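Local coordinates for protein trans-2-enoyl-CoA reductase [NADH] (Treponema denticola ATCC 35405, PDB 4GGO) that catalyses the NADH-dependent reduction of the carbon-carbon double bond of trans-2-enoyl-CoA thioesters such as crotonyl-CoA, a step of fatty acid biosynthesis, at residues L295-K300 / A355-V360; R212-L217 / H261-E266; Y98-F103 / S114-G119. All coordinates share one frame; numbering follows the deposited sequence.

Contact 1: residues L295-K300 / A355-V360; sequences LASLFK and ALMEKV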
ATOM      1  N   LEU A 295      14.395  -0.368   7.781  1.00 19.94           N
ATOM      2  CA  LEU A 295      13.073  -0.727   8.288  1.00 21.28           C
ATOM      3  C   LEU A 295      13.150  -1.505   9.596  1.00 17.34           C
ATOM      4  O   LEU A 295      12.392  -1.238  10.524  1.00 17.54           O
ATOM      5  CB  LEU A 295      12.296  -1.539   7.249  1.00 20.38           C
ATOM      6  CG  LEU A 295      11.814  -0.778   6.014  1.00 23.01           C
ATOM      7  CD1 LEU A 295      11.135  -1.723   5.043  1.00 23.89           C
ATOM      8  CD2 LEU A 295      10.874   0.346   6.415  1.00 22.07           C
ATOM      9  N   ALA A 296      14.062  -2.470   9.660  1.00 18.55           N
ATOM     10  CA  ALA A 296      14.264  -3.248  10.878  1.00 22.38           C
ATOM     11  C   ALA A 296      14.678  -2.340  12.034  1.00 23.39           C
ATOM     12  O   ALA A 296      14.243  -2.523  13.171  1.00 19.45           O
ATOM     13  CB  ALA A 296      15.307  -4.331  10.651  1.00 27.54           C
ATOM     14  N   SER A 297      15.517  -1.357  11.729  1.00 20.22           N
ATOM     15  CA  SER A 297      15.955  -0.391  12.725  1.00 21.33           C
ATOM     16  C   SER A 297      14.828   0.579  13.060  1.00 20.67           C
ATOM     17  O   SER A 297      14.654   0.964  14.215  1.00 18.53           O
ATOM     18  CB  SER A 297      17.178   0.374  12.221  1.00 24.21           C
ATOM     19  OG  SER A 297      18.217  -0.519  11.860  1.00 25.20           O
ATOM     20  N   LEU A 298      14.068   0.968  12.040  1.00 16.34           N
ATOM     21  CA  LEU A 298      12.949   1.888  12.210  1.00 15.48           C
ATOM     22  C   LEU A 298      11.871   1.269  13.088  1.00 17.44           C
ATOM     23  O   LEU A 298      11.341   1.924  13.985  1.00 20.69           O
ATOM     24  CB  LEU A 298      12.353   2.273  10.853  1.00 15.03           C
ATOM     25  CG  LEU A 298      11.234   3.318  10.873  1.00 18.44           C
ATOM     26  CD1 LEU A 298      11.790   4.687  11.241  1.00 17.54           C
ATOM     27  CD2 LEU A 298      10.513   3.368   9.534  1.00 17.42           C
ATOM     28  N   PHE A 299      11.548   0.005  12.823  1.00 14.39           N
ATOM     29  CA  PHE A 299      10.551  -0.714  13.610  1.00 17.99           C
ATOM     30  C   PHE A 299      10.982  -0.769  15.073  1.00 22.21           C
ATOM     31  O   PHE A 299      10.174  -0.571  15.979  1.00 18.53           O
ATOM     32  CB  PHE A 299      10.348  -2.137  13.080  1.00 15.39           C
ATOM     33  CG  PHE A 299       9.737  -2.204  11.702  1.00 17.66           C
ATOM     34  CD1 PHE A 299       9.224  -1.071  11.091  1.00 21.76           C
ATOM     35  CD2 PHE A 299       9.667  -3.410  11.026  1.00 23.97           C
ATOM     36  CE1 PHE A 299       8.663  -1.138   9.827  1.00 16.19           C
ATOM     37  CE2 PHE A 299       9.106  -3.485   9.763  1.00 28.17           C
ATOM     38  CZ  PHE A 299       8.602  -2.347   9.165  1.00 24.73           C
ATOM     39  N   LYS A 300      12.266  -1.033  15.291  1.00 19.96           N
ATOM     40  CA  LYS A 300      12.821  -1.118  16.636  1.00 18.16           C
ATOM     41  C   LYS A 300      12.678   0.207  17.381  1.00 20.27           C
ATOM     42  O   LYS A 300      12.177   0.251  18.505  1.00 22.52           O
ATOM     43  CB  LYS A 300      14.294  -1.518  16.570  1.00 18.38           C
ATOM     44  CG  LYS A 300      14.938  -1.733  17.930  1.00 25.41           C
ATOM     45  CD  LYS A 300      14.311  -2.916  18.647  1.00 29.41           C
ATOM     46  CE  LYS A 300      15.131  -3.326  19.857  1.00 38.56           C
ATOM     47  NZ  LYS A 300      14.588  -4.555  20.500  1.00 38.31           N
ATOM     48  N   ALA A 355      21.882   6.191  14.253  1.00 23.27           N
ATOM     49  CA  ALA A 355      22.849   5.727  15.240  1.00 28.07           C
ATOM     50  C   ALA A 355      22.783   4.210  15.369  1.00 31.11           C
ATOM     51  O   ALA A 355      23.806   3.542  15.518  1.00 34.17           O
ATOM     52  CB  ALA A 355      22.600   6.388  16.587  1.00 29.19           C
ATOM     53  N   LEU A 356      21.569   3.673  15.297  1.00 27.05           N
ATOM     54  CA  LEU A 356      21.350   2.240  15.434  1.00 26.82           C
ATOM     55  C   LEU A 356      21.946   1.460  14.264  1.00 33.24           C
ATOM     56  O   LEU A 356      22.564   0.413  14.461  1.00 31.86           O
ATOM     57  CB  LEU A 356      19.854   1.942  15.564  1.00 31.01           C
ATOM     58  CG  LEU A 356      19.461   0.515  15.944  1.00 25.54           C
ATOM     59  CD1 LEU A 356      20.179   0.084  17.213  1.00 32.67           C
ATOM     60  CD2 LEU A 356      17.952   0.409  16.120  1.00 23.49           C
ATOM     61  N   MET A 357      21.768   1.978  13.052  1.00 24.16           N
ATOM     62  CA  MET A 357      22.269   1.310  11.853  1.00 25.38           C
ATOM     63  C   MET A 357      23.794   1.192  11.838  1.00 26.10           C
ATOM     64  O   MET A 357      24.343   0.249  11.269  1.00 36.52           O
ATOM     65  CB  MET A 357      21.779   2.021  10.586  1.00 25.80           C
ATOM     66  CG  MET A 357      20.285   1.879  10.326  1.00 24.20           C
ATOM     67  SD  MET A 357      19.783   2.475   8.696  1.00 33.94           S
ATOM     68  CE  MET A 357      20.016   4.241   8.882  1.00 32.21           C
ATOM     69  N   GLU A 358      24.471   2.149  12.463  1.00 28.57           N
ATOM     70  CA  GLU A 358      25.931   2.147  12.513  1.00 38.31           C
ATOM     71  C   GLU A 358      26.482   1.110  13.490  1.00 32.71           C
ATOM     72  O   GLU A 358      27.636   0.696  13.379  1.00 35.95           O
ATOM     73  CB  GLU A 358      26.462   3.535  12.883  1.00 34.04           C
ATOM     74  CG  GLU A 358      26.325   4.575  11.784  1.00 42.80           C
ATOM     75  CD  GLU A 358      26.903   5.920  12.181  1.00 61.47           C
ATOM     76  OE1 GLU A 358      27.303   6.077  13.355  1.00 54.02           O
ATOM     77  OE2 GLU A 358      26.960   6.823  11.319  1.00 66.39           O
ATOM     78  N   LYS A 359      25.654   0.690  14.440  1.00 26.46           N
ATOM     79  CA  LYS A 359      26.098  -0.228  15.485  1.00 32.53           C
ATOM     80  C   LYS A 359      25.737  -1.683  15.188  1.00 30.72           C
ATOM     81  O   LYS A 359      26.230  -2.598  15.849  1.00 29.93           O
ATOM     82  CB  LYS A 359      25.517   0.191  16.838  1.00 30.66           C
ATOM     83  CG  LYS A 359      25.844   1.621  17.228  1.00 29.44           C
ATOM     84  CD  LYS A 359      25.122   2.026  18.502  1.00 43.42           C
ATOM     85  CE  LYS A 359      25.400   3.478  18.856  1.00 41.94           C
ATOM     86  NZ  LYS A 359      26.845   3.722  19.123  1.00 39.51           N
ATOM     87  N   VAL A 360      24.881  -1.892  14.194  1.00 28.71           N
ATOM     88  CA  VAL A 360      24.436  -3.237  13.844  1.00 28.29           C
ATOM     89  C   VAL A 360      25.579  -4.100  13.318  1.00 30.09           C
ATOM     90  O   VAL A 360      26.346  -3.676  12.455  1.00 30.17           O
ATOM     91  CB  VAL A 360      23.300  -3.208  12.798  1.00 27.14           C
ATOM     92  CG1 VAL A 360      22.930  -4.618  12.368  1.00 26.52           C
ATOM     93  CG2 VAL A 360      22.085  -2.495  13.358  1.00 30.68           C
TER
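Leu-356 is the first residue of 355-360 to meet 295-300, and one methyl does the touching. With CG anti to the backbone N (chi1 -170°), the side chain carries Leu-356 CD2 over the turn of the facing helix, 3.8 Å from Ser-297 O. Leu-356 CD2 also lies 4.1 Å from Lys-300 CG, against the aliphatic root of a lysine that bends at chi2 and takes its ammonium elsewhere; the two side chains cross at about a right angle. Met-357 follows with its CG methylene, 3.5 Å from Ser-297 OG and 3.9 Å from Ser-297 CB, and its side chain also touches Tyr-294. Ser-297 is thus covered by two consecutive residues. Its buried hydroxyl, beside its own backbone N at chi1 -56°, is satisfied within its own helix by a hydrogen bond to Leu-293 O and still meets Met-357 CG by van der Waals contact. The side chain of Val-360 packs on Leu-293 of the facing helix. The segment axes approach to 9.7 Å at 126° between their directions: a largely van der Waals helix-helix packing that joins helix 291-305 of the catalytic region to helix 347-359 of the C-terminal part of this Rossmann-fold reductase.

Contact 2: residues R212-L217 / H261-E266; sequences RWIKQL and HRLNKE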
ATOM      1  N   ARG A 212      -5.912   8.890 -15.757  1.00 28.02           N
ATOM      2  CA  ARG A 212      -6.802   8.237 -16.708  1.00 30.21           C
ATOM      3  C   ARG A 212      -8.072   7.765 -16.008  1.00 34.31           C
ATOM      4  O   ARG A 212      -9.171   7.898 -16.548  1.00 37.85           O
ATOM      5  CB  ARG A 212      -6.098   7.061 -17.389  1.00 28.94           C
ATOM      6  CG  ARG A 212      -6.804   6.556 -18.641  1.00 41.09           C
ATOM      7  CD  ARG A 212      -6.077   5.362 -19.241  1.00 37.56           C
ATOM      8  NE  ARG A 212      -6.687   4.910 -20.489  1.00 45.39           N
ATOM      9  CZ  ARG A 212      -6.229   5.212 -21.699  1.00 50.05           C
ATOM     10  NH1 ARG A 212      -5.146   5.967 -21.832  1.00 43.90           N
ATOM     11  NH2 ARG A 212      -6.849   4.754 -22.779  1.00 43.56           N
ATOM     12  N   TRP A 213      -7.915   7.220 -14.805  1.00 31.22           N
ATOM     13  CA  TRP A 213      -9.056   6.804 -13.995  1.00 29.75           C
ATOM     14  C   TRP A 213      -9.968   7.987 -13.692  1.00 35.99           C
ATOM     15  O   TRP A 213     -11.185   7.899 -13.847  1.00 34.41           O
ATOM     16  CB  TRP A 213      -8.591   6.165 -12.684  1.00 29.73           C
ATOM     17  CG  TRP A 213      -8.364   4.686 -12.762  1.00 22.15           C
ATOM     18  CD1 TRP A 213      -7.173   4.046 -12.944  1.00 28.43           C
ATOM     19  CD2 TRP A 213      -9.358   3.660 -12.655  1.00 26.80           C
ATOM     20  NE1 TRP A 213      -7.363   2.685 -12.960  1.00 25.42           N
ATOM     21  CE2 TRP A 213      -8.697   2.422 -12.784  1.00 27.64           C
ATOM     22  CE3 TRP A 213     -10.743   3.668 -12.466  1.00 29.24           C
ATOM     23  CZ2 TRP A 213      -9.373   1.205 -12.729  1.00 28.02           C
ATOM     24  CZ3 TRP A 213     -11.412   2.458 -12.409  1.00 22.01           C
ATOM     25  CH2 TRP A 213     -10.727   1.245 -12.540  1.00 25.52           C
ATOM     26  N   ILE A 214      -9.368   9.095 -13.267  1.00 30.92           N
ATOM     27  CA  ILE A 214     -10.126  10.284 -12.891  1.00 31.73           C
ATOM     28  C   ILE A 214     -10.850  10.913 -14.081  1.00 37.36           C
ATOM     29  O   ILE A 214     -12.039  11.218 -13.998  1.00 36.57           O
ATOM     30  CB  ILE A 214      -9.225  11.343 -12.224  1.00 31.45           C
ATOM     31  CG1 ILE A 214      -8.562  10.765 -10.970  1.00 32.20           C
ATOM     32  CG2 ILE A 214     -10.025  12.588 -11.879  1.00 30.63           C
ATOM     33  CD1 ILE A 214      -9.545  10.246  -9.944  1.00 30.43           C
ATOM     34  N   LYS A 215     -10.130  11.101 -15.184  1.00 37.93           N
ATOM     35  CA  LYS A 215     -10.700  11.729 -16.375  1.00 42.12           C
ATOM     36  C   LYS A 215     -11.869  10.935 -16.959  1.00 36.55           C
ATOM     37  O   LYS A 215     -12.845  11.518 -17.430  1.00 38.55           O
ATOM     38  CB  LYS A 215      -9.622  11.956 -17.440  1.00 42.18           C
ATOM     39  CG  LYS A 215      -8.593  13.014 -17.064  1.00 43.07           C
ATOM     40  CD  LYS A 215      -7.504  13.133 -18.119  1.00 55.66           C
ATOM     41  CE  LYS A 215      -8.042  13.717 -19.415  1.00 67.70           C
ATOM     42  NZ  LYS A 215      -8.502  15.123 -19.240  1.00 69.56           N
ATOM     43  N   GLN A 216     -11.769   9.609 -16.924  1.00 33.02           N
ATOM     44  CA  GLN A 216     -12.848   8.756 -17.412  1.00 38.59           C
ATOM     45  C   GLN A 216     -14.071   8.825 -16.501  1.00 39.98           C
ATOM     46  O   GLN A 216     -15.204   8.906 -16.974  1.00 41.28           O
ATOM     47  CB  GLN A 216     -12.384   7.305 -17.560  1.00 35.19           C
ATOM     48  CG  GLN A 216     -11.469   7.056 -18.749  1.00 33.74           C
ATOM     49  CD  GLN A 216     -11.296   5.580 -19.050  1.00 33.26           C
ATOM     50  OE1 GLN A 216     -12.059   4.743 -18.567  1.00 38.63           O
ATOM     51  NE2 GLN A 216     -10.288   5.250 -19.849  1.00 31.15           N
ATOM     52  N   LEU A 217     -13.834   8.791 -15.193  1.00 35.67           N
ATOM     53  CA  LEU A 217     -14.914   8.875 -14.216  1.00 36.28           C
ATOM     54  C   LEU A 217     -15.596  10.239 -14.266  1.00 37.59           C
ATOM     55  O   LEU A 217     -16.819  10.336 -14.157  1.00 37.03           O
ATOM     56  CB  LEU A 217     -14.387   8.596 -12.805  1.00 34.09           C
ATOM     57  CG  LEU A 217     -13.963   7.156 -12.507  1.00 34.79           C
ATOM     58  CD1 LEU A 217     -13.303   7.059 -11.142  1.00 37.54           C
ATOM     59  CD2 LEU A 217     -15.151   6.214 -12.594  1.00 36.18           C
ATOM     60  N   HIS A 261      -1.173  17.656  -9.196  1.00 33.53           N
ATOM     61  CA  HIS A 261      -1.187  19.090  -9.401  1.00 37.65           C
ATOM     62  C   HIS A 261      -2.048  19.445 -10.609  1.00 40.11           C
ATOM     63  O   HIS A 261      -2.882  20.348 -10.545  1.00 35.16           O
ATOM     64  CB  HIS A 261       0.247  19.573  -9.607  1.00 39.50           C
ATOM     65  CG  HIS A 261       0.394  21.061  -9.603  1.00 52.73           C
ATOM     66  ND1 HIS A 261       0.992  21.750 -10.636  1.00 62.43           N
ATOM     67  CD2 HIS A 261       0.035  21.989  -8.688  1.00 57.54           C
ATOM     68  CE1 HIS A 261       0.988  23.041 -10.358  1.00 65.51           C
ATOM     69  NE2 HIS A 261       0.417  23.214  -9.181  1.00 63.71           N
ATOM     70  N   ARG A 262      -1.842  18.725 -11.708  1.00 34.84           N
ATOM     71  CA  ARG A 262      -2.603  18.955 -12.930  1.00 43.13           C
ATOM     72  C   ARG A 262      -4.074  18.580 -12.747  1.00 40.62           C
ATOM     73  O   ARG A 262      -4.963  19.225 -13.305  1.00 39.31           O
ATOM     74  CB  ARG A 262      -1.987  18.178 -14.098  1.00 41.46           C
ATOM     75  CG  ARG A 262      -2.712  18.359 -15.421  1.00 44.76           C
ATOM     76  CD  ARG A 262      -1.856  17.928 -16.607  1.00 49.47           C
ATOM     77  NE  ARG A 262      -1.657  16.482 -16.673  1.00 48.85           N
ATOM     78  CZ  ARG A 262      -0.555  15.857 -16.270  1.00 59.82           C
ATOM     79  NH1 ARG A 262       0.458  16.550 -15.764  1.00 52.73           N
ATOM     80  NH2 ARG A 262      -0.463  14.538 -16.373  1.00 58.73           N
ATOM     81  N   LEU A 263      -4.320  17.538 -11.957  1.00 35.08           N
ATOM     82  CA  LEU A 263      -5.680  17.106 -11.644  1.00 34.98           C
ATOM     83  C   LEU A 263      -6.494  18.221 -10.987  1.00 36.89           C
ATOM     84  O   LEU A 263      -7.658  18.435 -11.326  1.00 41.04           O
ATOM     85  CB  LEU A 263      -5.654  15.876 -10.732  1.00 30.60           C
ATOM     86  CG  LEU A 263      -5.317  14.527 -11.368  1.00 36.49           C
ATOM     87  CD1 LEU A 263      -5.263  13.437 -10.307  1.00 28.48           C
ATOM     88  CD2 LEU A 263      -6.329  14.175 -12.448  1.00 34.43           C
ATOM     89  N   ASN A 264      -5.870  18.928 -10.049  1.00 36.83           N
ATOM     90  CA  ASN A 264      -6.526  20.020  -9.336  1.00 35.68           C
ATOM     91  C   ASN A 264      -6.814  21.208 -10.242  1.00 38.52           C
ATOM     92  O   ASN A 264      -7.801  21.923 -10.062  1.00 41.36           O
ATOM     93  CB  ASN A 264      -5.664  20.471  -8.155  1.00 36.47           C
ATOM     94  CG  ASN A 264      -5.629  19.453  -7.038  1.00 34.61           C
ATOM     95  OD1 ASN A 264      -6.672  19.003  -6.562  1.00 32.57           O
ATOM     96  ND2 ASN A 264      -4.427  19.072  -6.621  1.00 36.18           N
ATOM     97  N   LYS A 265      -5.941  21.407 -11.221  1.00 42.24           N
ATOM     98  CA  LYS A 265      -6.037  22.540 -12.130  1.00 49.55           C
ATOM     99  C   LYS A 265      -7.212  22.414 -13.096  1.00 49.87           C
ATOM    100  O   LYS A 265      -7.924  23.385 -13.351  1.00 54.77           O
ATOM    101  CB  LYS A 265      -4.730  22.685 -12.910  1.00 51.06           C
ATOM    102  CG  LYS A 265      -4.107  24.060 -12.805  1.00 59.86           C
ATOM    103  CD  LYS A 265      -2.628  24.027 -13.127  1.00 66.86           C
ATOM    104  CE  LYS A 265      -1.836  24.366 -11.895  1.00 69.10           C
ATOM    105  NZ  LYS A 265      -2.227  23.421 -10.812  1.00 68.20           N
ATOM    106  N   GLU A 266      -7.411  21.209 -13.621  1.00 47.37           N
ATOM    107  CA  GLU A 266      -8.410  20.963 -14.656  1.00 49.35           C
ATOM    108  C   GLU A 266      -9.773  20.598 -14.070  1.00 53.75           C
ATOM    109  O   GLU A 266     -10.795  20.669 -14.754  1.00 55.64           O
ATOM    110  CB  GLU A 266      -7.910  19.867 -15.600  1.00 41.96           C
ATOM    111  CG  GLU A 266      -6.550  20.187 -16.211  1.00 46.95           C
ATOM    112  CD  GLU A 266      -5.977  19.045 -17.027  1.00 46.91           C
ATOM    113  OE1 GLU A 266      -6.555  17.938 -16.993  1.00 52.12           O
ATOM    114  OE2 GLU A 266      -4.946  19.256 -17.700  1.00 47.91           O
TER
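Ile-214 and Leu-263 make the apolar part of this contact, branch against branch. Leu-263 sends its CD2 methyl to the beta-branch of the isoleucine, where it lies 4.1 Å from Ile-214 CB and equally far from Ile-214 CG2. The isoleucine holds CG2 anti to its backbone N and CG1 beside that nitrogen (chi1 -59°), which sets the two branches to the two sides of CB, and the leucine methyl lies over the branch point. The two side chains cross at about a right angle and meet through few atoms, in keeping with a modest buried surface of 124 Å² and with CA atoms of the pair 8.2 Å apart.

The second interaction is electrostatic and lies at the exposed border. Lys-215 NZ stands 4.1 Å from Glu-266 OE1, too far for a salt bridge, although the opposite charges probably attract. The lysine chain bends at chi3 and chi4, whereas the glutamate is extended beyond CG; both groups are exposed, so solvent should screen the attraction. A closer ionic link between the same two helices is the salt bridge from Arg-262 NH2 to Glu-211 OE1.

Helix 208-219 and helix 248-266 therefore touch through a small apolar patch bordered by charges. Ile-214 also rests on Ile-144 of strand 141-146, and Leu-263 packs on Trp-210 and Glu-211. On another side of helix 208-219, Trp-213 and Leu-217 cover strands 52-56 and 141-146 and meet helix 124-136, placing the helix between its two helical neighbours against the parallel sheet.

Contact 3: residues Y98-F103 / S114-G119; sequences YNNLAF and SVTIDG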
ATOM      1  N   TYR A  98      -7.644 -14.165  -1.403  1.00 27.71           N
ATOM      2  CA  TYR A  98      -8.218 -14.573  -0.127  1.00 26.25           C
ATOM      3  C   TYR A  98      -8.635 -13.361   0.702  1.00 34.27           C
ATOM      4  O   TYR A  98      -9.681 -13.376   1.355  1.00 28.89           O
ATOM      5  CB  TYR A  98      -7.234 -15.449   0.653  1.00 25.87           C
ATOM      6  CG  TYR A  98      -6.839 -16.710  -0.086  1.00 33.08           C
ATOM      7  CD1 TYR A  98      -7.710 -17.789  -0.172  1.00 33.12           C
ATOM      8  CD2 TYR A  98      -5.598 -16.821  -0.699  1.00 28.24           C
ATOM      9  CE1 TYR A  98      -7.357 -18.943  -0.847  1.00 35.80           C
ATOM     10  CE2 TYR A  98      -5.236 -17.972  -1.377  1.00 36.91           C
ATOM     11  CZ  TYR A  98      -6.119 -19.029  -1.448  1.00 33.79           C
ATOM     12  OH  TYR A  98      -5.764 -20.176  -2.120  1.00 39.62           O
ATOM     13  N   ASN A  99      -7.815 -12.313   0.666  1.00 29.80           N
ATOM     14  CA  ASN A  99      -8.134 -11.062   1.347  1.00 26.43           C
ATOM     15  C   ASN A  99      -9.453 -10.468   0.861  1.00 27.98           C
ATOM     16  O   ASN A  99     -10.290 -10.059   1.666  1.00 25.95           O
ATOM     17  CB  ASN A  99      -7.007 -10.040   1.171  1.00 24.56           C
ATOM     18  CG  ASN A  99      -5.763 -10.399   1.960  1.00 27.09           C
ATOM     19  OD1 ASN A  99      -5.802 -11.237   2.861  1.00 27.70           O
ATOM     20  ND2 ASN A  99      -4.650  -9.752   1.633  1.00 22.51           N
ATOM     21  N   ASN A 100      -9.632 -10.425  -0.457  1.00 23.93           N
ATOM     22  CA  ASN A 100     -10.871  -9.920  -1.044  1.00 27.19           C
ATOM     23  C   ASN A 100     -12.084 -10.755  -0.649  1.00 30.33           C
ATOM     24  O   ASN A 100     -13.166 -10.215  -0.410  1.00 25.43           O
ATOM     25  CB  ASN A 100     -10.766  -9.850  -2.570  1.00 30.18           C
ATOM     26  CG  ASN A 100      -9.859  -8.734  -3.043  1.00 33.63           C
ATOM     27  OD1 ASN A 100      -9.564  -7.799  -2.299  1.00 27.41           O
ATOM     28  ND2 ASN A 100      -9.415  -8.822  -4.292  1.00 26.74           N
ATOM     29  N   LEU A 101     -11.903 -12.072  -0.591  1.00 28.20           N
ATOM     30  CA  LEU A 101     -12.976 -12.969  -0.178  1.00 33.42           C
ATOM     31  C   LEU A 101     -13.361 -12.701   1.271  1.00 31.23           C
ATOM     32  O   LEU A 101     -14.543 -12.654   1.611  1.00 29.17           O
ATOM     33  CB  LEU A 101     -12.555 -14.431  -0.340  1.00 32.59           C
ATOM     34  CG  LEU A 101     -12.279 -14.932  -1.758  1.00 37.40           C
ATOM     35  CD1 LEU A 101     -11.967 -16.420  -1.738  1.00 39.17           C
ATOM     36  CD2 LEU A 101     -13.451 -14.636  -2.682  1.00 30.61           C
ATOM     37  N   ALA A 102     -12.352 -12.520   2.117  1.00 26.08           N
ATOM     38  CA  ALA A 102     -12.572 -12.233   3.528  1.00 29.32           C
ATOM     39  C   ALA A 102     -13.283 -10.897   3.710  1.00 30.00           C
ATOM     40  O   ALA A 102     -14.211 -10.785   4.510  1.00 29.94           O
ATOM     41  CB  ALA A 102     -11.253 -12.241   4.283  1.00 29.80           C
ATOM     42  N   PHE A 103     -12.851  -9.891   2.956  1.00 30.63           N
ATOM     43  CA  PHE A 103     -13.448  -8.563   3.043  1.00 29.10           C
ATOM     44  C   PHE A 103     -14.923  -8.580   2.660  1.00 32.08           C
ATOM     45  O   PHE A 103     -15.775  -8.128   3.425  1.00 28.49           O
ATOM     46  CB  PHE A 103     -12.697  -7.562   2.160  1.00 22.64           C
ATOM     47  CG  PHE A 103     -13.239  -6.161   2.242  1.00 26.81           C
ATOM     48  CD1 PHE A 103     -14.253  -5.741   1.393  1.00 25.23           C
ATOM     49  CD2 PHE A 103     -12.741  -5.267   3.175  1.00 25.00           C
ATOM     50  CE1 PHE A 103     -14.759  -4.459   1.475  1.00 28.40           C
ATOM     51  CE2 PHE A 103     -13.240  -3.981   3.259  1.00 27.70           C
ATOM     52  CZ  PHE A 103     -14.251  -3.577   2.410  1.00 25.12           C
ATOM     53  N   SER A 114     -20.625  -3.906  -1.104  1.00 30.34           N
ATOM     54  CA  SER A 114     -19.232  -4.131  -1.459  1.00 32.17           C
ATOM     55  C   SER A 114     -19.108  -4.970  -2.724  1.00 34.99           C
ATOM     56  O   SER A 114     -19.559  -6.115  -2.770  1.00 32.89           O
ATOM     57  CB  SER A 114     -18.486  -4.807  -0.308  1.00 30.78           C
ATOM     58  OG  SER A 114     -17.131  -5.036  -0.648  1.00 35.43           O
ATOM     59  N   VAL A 115     -18.498  -4.388  -3.751  1.00 25.40           N
ATOM     60  CA  VAL A 115     -18.255  -5.094  -5.000  1.00 26.92           C
ATOM     61  C   VAL A 115     -16.772  -5.051  -5.352  1.00 31.95           C
ATOM     62  O   VAL A 115     -16.155  -3.987  -5.353  1.00 28.80           O
ATOM     63  CB  VAL A 115     -19.081  -4.502  -6.157  1.00 29.87           C
ATOM     64  CG1 VAL A 115     -18.596  -5.042  -7.496  1.00 25.26           C
ATOM     65  CG2 VAL A 115     -20.559  -4.803  -5.957  1.00 26.23           C
ATOM     66  N   THR A 116     -16.206  -6.219  -5.637  1.00 29.66           N
ATOM     67  CA  THR A 116     -14.804  -6.312  -6.019  1.00 33.76           C
ATOM     68  C   THR A 116     -14.669  -6.698  -7.486  1.00 33.17           C
ATOM     69  O   THR A 116     -15.199  -7.721  -7.920  1.00 33.96           O
ATOM     70  CB  THR A 116     -14.053  -7.342  -5.156  1.00 28.38           C
ATOM     71  OG1 THR A 116     -14.192  -7.000  -3.772  1.00 29.52           O
ATOM     72  CG2 THR A 116     -12.576  -7.371  -5.523  1.00 31.31           C
ATOM     73  N   ILE A 117     -13.965  -5.869  -8.248  1.00 27.31           N
ATOM     74  CA  ILE A 117     -13.697  -6.164  -9.649  1.00 29.77           C
ATOM     75  C   ILE A 117     -12.267  -6.664  -9.823  1.00 35.17           C
ATOM     76  O   ILE A 117     -11.307  -5.937  -9.566  1.00 31.18           O
ATOM     77  CB  ILE A 117     -13.937  -4.936 -10.545  1.00 33.23           C
ATOM     78  CG1 ILE A 117     -15.408  -4.522 -10.486  1.00 38.10           C
ATOM     79  CG2 ILE A 117     -13.527  -5.234 -11.981  1.00 38.23           C
ATOM     80  CD1 ILE A 117     -15.759  -3.370 -11.396  1.00 40.46           C
ATOM     81  N   ASP A 118     -12.137  -7.914 -10.255  1.00 30.39           N
ATOM     82  CA  ASP A 118     -10.833  -8.545 -10.402  1.00 33.04           C
ATOM     83  C   ASP A 118     -10.338  -8.433 -11.841  1.00 38.03           C
ATOM     84  O   ASP A 118     -10.987  -8.914 -12.769  1.00 37.10           O
ATOM     85  CB  ASP A 118     -10.906 -10.014  -9.977  1.00 36.38           C
ATOM     86  CG  ASP A 118      -9.545 -10.596  -9.636  1.00 42.89           C
ATOM     87  OD1 ASP A 118      -8.539 -10.175 -10.243  1.00 45.81           O
ATOM     88  OD2 ASP A 118      -9.483 -11.479  -8.754  1.00 45.45           O
ATOM     89  N   GLY A 119      -9.187  -7.794 -12.018  1.00 33.20           N
ATOM     90  CA  GLY A 119      -8.608  -7.619 -13.338  1.00 31.05           C
ATOM     91  C   GLY A 119      -7.551  -6.533 -13.375  1.00 37.97           C
ATOM     92  O   GLY A 119      -7.265  -5.893 -12.361  1.00 27.15           O
TER
HETATM   93  O   HOH W   1     -10.544 -11.453  -5.590  1.00 42.73           O
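Asn-100 ND2 is gripped by two oxygens: it donates to Ser-82 OG and, at 3.1 Å, to a water oxygen. That water passes a weak hydrogen bond of 3.3 Å on to Asp-118 OD2, bridging helix 95-110 and strand 114-118 where the two side chains do not meet directly. Asp-118 OD1 is held separately by the backbone N of Glu-84. In direct contact, the CG2 methyl of Thr-116 lies 3.7 Å from Asn-100 ND2 and 3.9 Å from Asn-100 CG, a van der Waals contact between a methyl and the amide. Thr-116 keeps this methyl anti to its backbone N while OG1 lies beside that nitrogen (chi1 -56°), where it bonds to Asp-104 OD2 and Arg-67 NH1.

The helix and strand are the last two elements of a beta-alpha-beta unit that begins with strand 77-82, within the Rossmann fold; strand 114-118 forms one edge of the parallel sheet. Asn-100 also touches Cys-58, Ser-59 and Glu-84, and so borders the NAD(+) site, Glu-84 being important for discriminating NADH from NADPH.

One helical turn further on, Phe-103 meets Ser-114 with its ring edge. Ser-114 OG lies in the ring plane, 3.2 Å from Phe-103 CE1 and 3.6 Å from Phe-103 CD1, an approach by which the oxygen faces the slightly positive rim hydrogens. The hydroxyl is itself hydrogen-bonded to Asp-104 OD1, so both carboxylate oxygens of this aspartate are used by the strand. Phe-103 also packs edge-to-face with Phe-72 and lies against helix 61-74.

Along the chain the contacts follow in series: contact 3 closes first, then contact 2, then contact 1. Contacts 2 and 3 lie within the catalytic region, their centres 26 Å apart and their nearest atoms about 7 Å apart. Both lie at the parallel Rossmann sheet: contact 3 includes its edge strand 114-118, while contact 2 joins two helices packed beside it, and helix 124-136 meets side chains from both. Contact 1 lies on the opposite side of the chain's centre from each, with centres 40 Å from contact 2 and 36 Å from contact 3. It links the catalytic region to the C-terminal part, whereas contact 3 borders the NAD(+) site.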